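Local coordinates for sugar ABC transporter substrate-binding protein, BlMnBP1 (Bifidobacterium animalis subsp. lactis ATCC 27673, PDB 6I5R) that binds manno-oligosaccharides such as mannobiose and probably delivers them to an ABC transporter that supports growth on beta-mannan, at residues Q92-P104 / Y321-K333. Sequence-based numbering, arbitrary orientation.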
# COMPACT_ATOMS: atom_id res chain seq x y z
N GLN A 92 5.22 -10.73 17.39
CA GLN A 92 6.41 -11.11 18.13
C GLN A 92 6.11 -11.73 19.50
O GLN A 92 7.03 -12.25 20.14
CB GLN A 92 7.33 -9.90 18.29
CG GLN A 92 7.67 -9.33 16.92
CD GLN A 92 8.31 -7.97 16.97
OE1 GLN A 92 8.16 -7.23 17.96
NE2 GLN A 92 9.03 -7.62 15.91
N ALA A 93 4.88 -11.67 19.96
CA ALA A 93 4.47 -12.39 21.16
C ALA A 93 4.29 -13.89 20.89
O ALA A 93 4.25 -14.67 21.84
CB ALA A 93 3.16 -11.81 21.68
N ASN A 94 4.14 -14.29 19.64
CA ASN A 94 4.18 -15.69 19.24
C ASN A 94 3.20 -16.56 20.03
O ASN A 94 3.58 -17.58 20.62
CB ASN A 94 5.59 -16.26 19.38
CG ASN A 94 5.76 -17.60 18.70
OD1 ASN A 94 5.03 -17.95 17.77
ND2 ASN A 94 6.73 -18.38 19.16
N ASN A 95 1.93 -16.19 19.98
CA ASN A 95 0.89 -16.88 20.74
C ASN A 95 -0.30 -17.15 19.82
O ASN A 95 -0.21 -17.12 18.59
CB ASN A 95 0.61 -16.07 22.02
CG ASN A 95 0.06 -14.69 21.75
OD1 ASN A 95 -0.54 -14.43 20.71
ND2 ASN A 95 0.26 -13.78 22.70
N ASP A 96 -1.46 -17.44 20.42
CA ASP A 96 -2.65 -17.79 19.66
C ASP A 96 -3.78 -16.77 19.86
O ASP A 96 -4.96 -17.10 19.70
CB ASP A 96 -3.13 -19.21 20.01
CG ASP A 96 -3.42 -19.38 21.48
OD1 ASP A 96 -3.34 -18.38 22.22
OD2 ASP A 96 -3.77 -20.51 21.93
N SER A 97 -3.43 -15.54 20.18
CA SER A 97 -4.42 -14.50 20.47
C SER A 97 -5.03 -13.86 19.25
O SER A 97 -5.82 -12.93 19.38
CB SER A 97 -3.78 -13.39 21.30
OG SER A 97 -2.79 -12.74 20.53
N TRP A 98 -4.61 -14.25 18.06
CA TRP A 98 -5.15 -13.74 16.81
C TRP A 98 -5.19 -14.93 15.88
O TRP A 98 -4.44 -15.88 16.04
CB TRP A 98 -4.29 -12.60 16.23
CG TRP A 98 -2.89 -13.02 15.98
CD1 TRP A 98 -1.88 -13.10 16.89
CD2 TRP A 98 -2.33 -13.45 14.73
NE1 TRP A 98 -0.73 -13.55 16.28
CE2 TRP A 98 -0.99 -13.79 14.96
CE3 TRP A 98 -2.84 -13.58 13.44
CZ2 TRP A 98 -0.15 -14.24 13.96
CZ3 TRP A 98 -2.01 -14.03 12.44
CH2 TRP A 98 -0.67 -14.35 12.71
N ASP A 99 -6.08 -14.88 14.91
CA ASP A 99 -6.19 -15.96 13.95
C ASP A 99 -5.87 -15.52 12.54
O ASP A 99 -5.20 -16.26 11.81
CB ASP A 99 -7.61 -16.52 13.99
CG ASP A 99 -7.92 -17.16 15.35
OD1 ASP A 99 -7.39 -18.27 15.62
OD2 ASP A 99 -8.64 -16.53 16.15
N ILE A 100 -6.33 -14.34 12.15
CA ILE A 100 -5.96 -13.68 10.91
C ILE A 100 -5.51 -12.27 11.25
O ILE A 100 -6.18 -11.58 12.02
CB ILE A 100 -7.14 -13.57 9.93
CG1 ILE A 100 -7.69 -14.92 9.53
CG2 ILE A 100 -6.71 -12.77 8.66
CD1 ILE A 100 -9.11 -14.78 9.03
N MET A 101 -4.41 -11.82 10.63
CA MET A 101 -4.05 -10.40 10.64
C MET A 101 -3.63 -9.98 9.23
O MET A 101 -3.36 -10.82 8.36
CB MET A 101 -2.91 -10.07 11.62
CG MET A 101 -1.58 -10.62 11.25
SD MET A 101 -0.19 -9.84 12.10
CE MET A 101 -0.61 -10.27 13.82
N MET A 102 -3.59 -8.67 9.01
CA MET A 102 -2.96 -8.17 7.79
C MET A 102 -1.46 -8.16 8.07
O MET A 102 -1.00 -7.59 9.08
CB MET A 102 -3.49 -6.78 7.42
CG MET A 102 -5.00 -6.68 7.42
SD MET A 102 -5.92 -8.02 6.60
CE MET A 102 -5.53 -7.77 4.85
N ILE A 103 -0.70 -8.79 7.19
CA ILE A 103 0.72 -9.02 7.42
C ILE A 103 1.46 -7.68 7.52
O ILE A 103 1.38 -6.85 6.60
CB ILE A 103 1.33 -9.87 6.30
CG1 ILE A 103 0.66 -11.23 6.27
CG2 ILE A 103 2.82 -9.96 6.47
CD1 ILE A 103 0.91 -12.03 5.05
N PRO A 104 2.15 -7.44 8.63
CA PRO A 104 2.91 -6.21 8.82
C PRO A 104 4.30 -6.33 8.18
O PRO A 104 4.49 -7.13 7.27
CB PRO A 104 3.02 -6.08 10.33
CG PRO A 104 3.01 -7.52 10.79
CD PRO A 104 2.08 -8.24 9.88
N TYR A 321 -2.70 -4.67 1.69
CA TYR A 321 -2.41 -5.43 2.90
C TYR A 321 -2.89 -6.85 2.67
O TYR A 321 -3.97 -7.06 2.11
CB TYR A 321 -3.14 -4.85 4.11
CG TYR A 321 -2.29 -4.04 5.06
CD1 TYR A 321 -1.22 -4.61 5.74
CD2 TYR A 321 -2.58 -2.71 5.31
CE1 TYR A 321 -0.48 -3.89 6.64
CE2 TYR A 321 -1.82 -1.97 6.19
CZ TYR A 321 -0.78 -2.57 6.87
OH TYR A 321 -0.02 -1.83 7.77
N SER A 322 -2.09 -7.84 3.06
CA SER A 322 -2.42 -9.22 2.78
C SER A 322 -2.87 -9.94 4.04
O SER A 322 -2.32 -9.72 5.12
CB SER A 322 -1.22 -9.95 2.18
OG SER A 322 -0.97 -9.48 0.88
N TYR A 323 -3.85 -10.83 3.88
CA TYR A 323 -4.28 -11.69 4.98
C TYR A 323 -3.27 -12.79 5.26
O TYR A 323 -2.86 -13.51 4.34
CB TYR A 323 -5.59 -12.36 4.65
CG TYR A 323 -6.71 -11.50 4.18
CD1 TYR A 323 -7.48 -10.78 5.09
CD2 TYR A 323 -7.01 -11.40 2.84
CE1 TYR A 323 -8.51 -10.01 4.67
CE2 TYR A 323 -8.06 -10.64 2.41
CZ TYR A 323 -8.79 -9.93 3.32
OH TYR A 323 -9.83 -9.18 2.89
N GLY A 324 -2.89 -12.94 6.53
CA GLY A 324 -2.08 -14.05 6.96
C GLY A 324 -2.71 -14.72 8.16
O GLY A 324 -3.39 -14.08 8.97
N ILE A 325 -2.49 -16.03 8.26
CA ILE A 325 -3.11 -16.89 9.27
C ILE A 325 -2.04 -17.38 10.23
O ILE A 325 -0.95 -17.81 9.82
CB ILE A 325 -3.83 -18.09 8.62
CG1 ILE A 325 -4.97 -17.60 7.72
CG2 ILE A 325 -4.39 -19.02 9.67
CD1 ILE A 325 -5.50 -18.61 6.78
N ASN A 326 -2.37 -17.34 11.52
CA ASN A 326 -1.44 -17.66 12.60
C ASN A 326 -1.11 -19.16 12.61
O ASN A 326 -2.01 -19.98 12.84
CB ASN A 326 -2.08 -17.23 13.93
CG ASN A 326 -1.14 -17.30 15.11
OD1 ASN A 326 -0.04 -17.80 15.02
ND2 ASN A 326 -1.61 -16.80 16.26
N LYS A 327 0.13 -19.51 12.41
CA LYS A 327 0.44 -20.92 12.44
C LYS A 327 0.26 -21.54 13.83
O LYS A 327 0.19 -22.74 13.96
CB LYS A 327 1.86 -21.17 11.98
CG LYS A 327 2.86 -20.39 12.74
CD LYS A 327 3.04 -20.95 14.11
CE LYS A 327 4.43 -20.73 14.62
NZ LYS A 327 4.87 -21.91 15.41
N ASN A 328 0.19 -20.72 14.86
CA ASN A 328 0.10 -21.26 16.22
C ASN A 328 -1.28 -21.79 16.57
O ASN A 328 -1.45 -22.45 17.60
CB ASN A 328 0.47 -20.20 17.25
CG ASN A 328 1.92 -19.80 17.18
OD1 ASN A 328 2.77 -20.59 16.85
ND2 ASN A 328 2.21 -18.56 17.56
N ILE A 329 -2.30 -21.48 15.78
CA ILE A 329 -3.65 -21.81 16.21
C ILE A 329 -4.02 -23.23 15.80
O ILE A 329 -3.31 -23.87 15.01
CB ILE A 329 -4.67 -20.79 15.68
CG1 ILE A 329 -4.90 -20.99 14.17
CG2 ILE A 329 -4.23 -19.36 16.02
CD1 ILE A 329 -5.70 -19.90 13.54
N SER A 330 -5.13 -23.71 16.34
CA SER A 330 -5.57 -25.10 16.14
C SER A 330 -5.88 -25.35 14.67
O SER A 330 -6.10 -24.42 13.89
CB SER A 330 -6.82 -25.38 16.98
OG SER A 330 -7.96 -24.71 16.46
N LYS A 331 -5.92 -26.65 14.29
CA LYS A 331 -6.26 -26.97 12.91
C LYS A 331 -7.65 -26.43 12.56
O LYS A 331 -7.86 -25.89 11.46
CB LYS A 331 -6.18 -28.48 12.63
CG LYS A 331 -7.16 -29.35 13.40
CD LYS A 331 -7.48 -30.70 12.70
CE LYS A 331 -7.68 -31.85 13.72
NZ LYS A 331 -8.41 -31.50 15.01
N GLU A 332 -8.59 -26.49 13.51
CA GLU A 332 -9.94 -26.00 13.26
C GLU A 332 -9.92 -24.52 12.92
O GLU A 332 -10.52 -24.09 11.94
CB GLU A 332 -10.84 -26.29 14.47
CG GLU A 332 -12.32 -25.97 14.28
CD GLU A 332 -13.20 -26.45 15.45
OE1 GLU A 332 -12.74 -26.37 16.64
OE2 GLU A 332 -14.36 -26.93 15.20
N LYS A 333 -9.19 -23.72 13.73
CA LYS A 333 -9.17 -22.28 13.50
C LYS A 333 -8.36 -21.91 12.27
O LYS A 333 -8.67 -20.94 11.59
CB LYS A 333 -8.63 -21.54 14.73
CG LYS A 333 -9.55 -21.72 15.94
CD LYS A 333 -9.12 -20.84 17.12
CE LYS A 333 -10.06 -21.05 18.31
NZ LYS A 333 -9.88 -19.97 19.29
O HOH W 1 5.05 -21.19 18.48
O HOH W 2 -9.25 -17.15 18.41
O HOH W 3 0.46 -7.18 4.00
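The indole of Trp98 lies between two groups: the Asn326 amide is stacked on one face, its plane only 7° from the ring's, and Met101 CE sits over the other, while Ser97 OG and Gly324 O lie at its edge, in plane. Asn326 CB also rests on that amide-bearing face, 3.4 Å from the six-membered ring centroid, a CH-pi contact. Asn326 turns its CG away from its own N (chi1 -171°), which lays the amide along the indole, and both ND2 hydrogens are spent: one on Asn95 O at 2.7 Å, the other on Trp98 O at 3.0 Å. Its OD1 takes Asn328 N in an Asx turn, so asparagine, donor and acceptor at once, suits this turn. Asn95 O is gripped twice, by Asn326 ND2 in the carbonyl plane on a lone pair and from above by Asn328 ND2, which also reaches Asn94 OD1. Replacing Trp98 with an alanine is likely to open a gap between Met101 CE and the Asn326 amide, its polar bonds still in place. Farther on, Met102, bent at chi2 and chi3, sets CE over the Tyr323 ring toward its rim (CH-pi), with SD oblique in a Met-aromatic contact; its CB touches Tyr321, a glycan-pocket residue with Ile103 O in plane at its ring edge. Gly324 suits its place because a side chain would strike Ile103. Strands 100-102 and 322-325 pair antiparallel; strand 100-102 also runs parallel to strand 38-44, where Asp99 OD2 accepts from Thr41 N. Helix 83-93 packs against Trp98 and Met101, helix 331-346 against Ile100 and Tyr323.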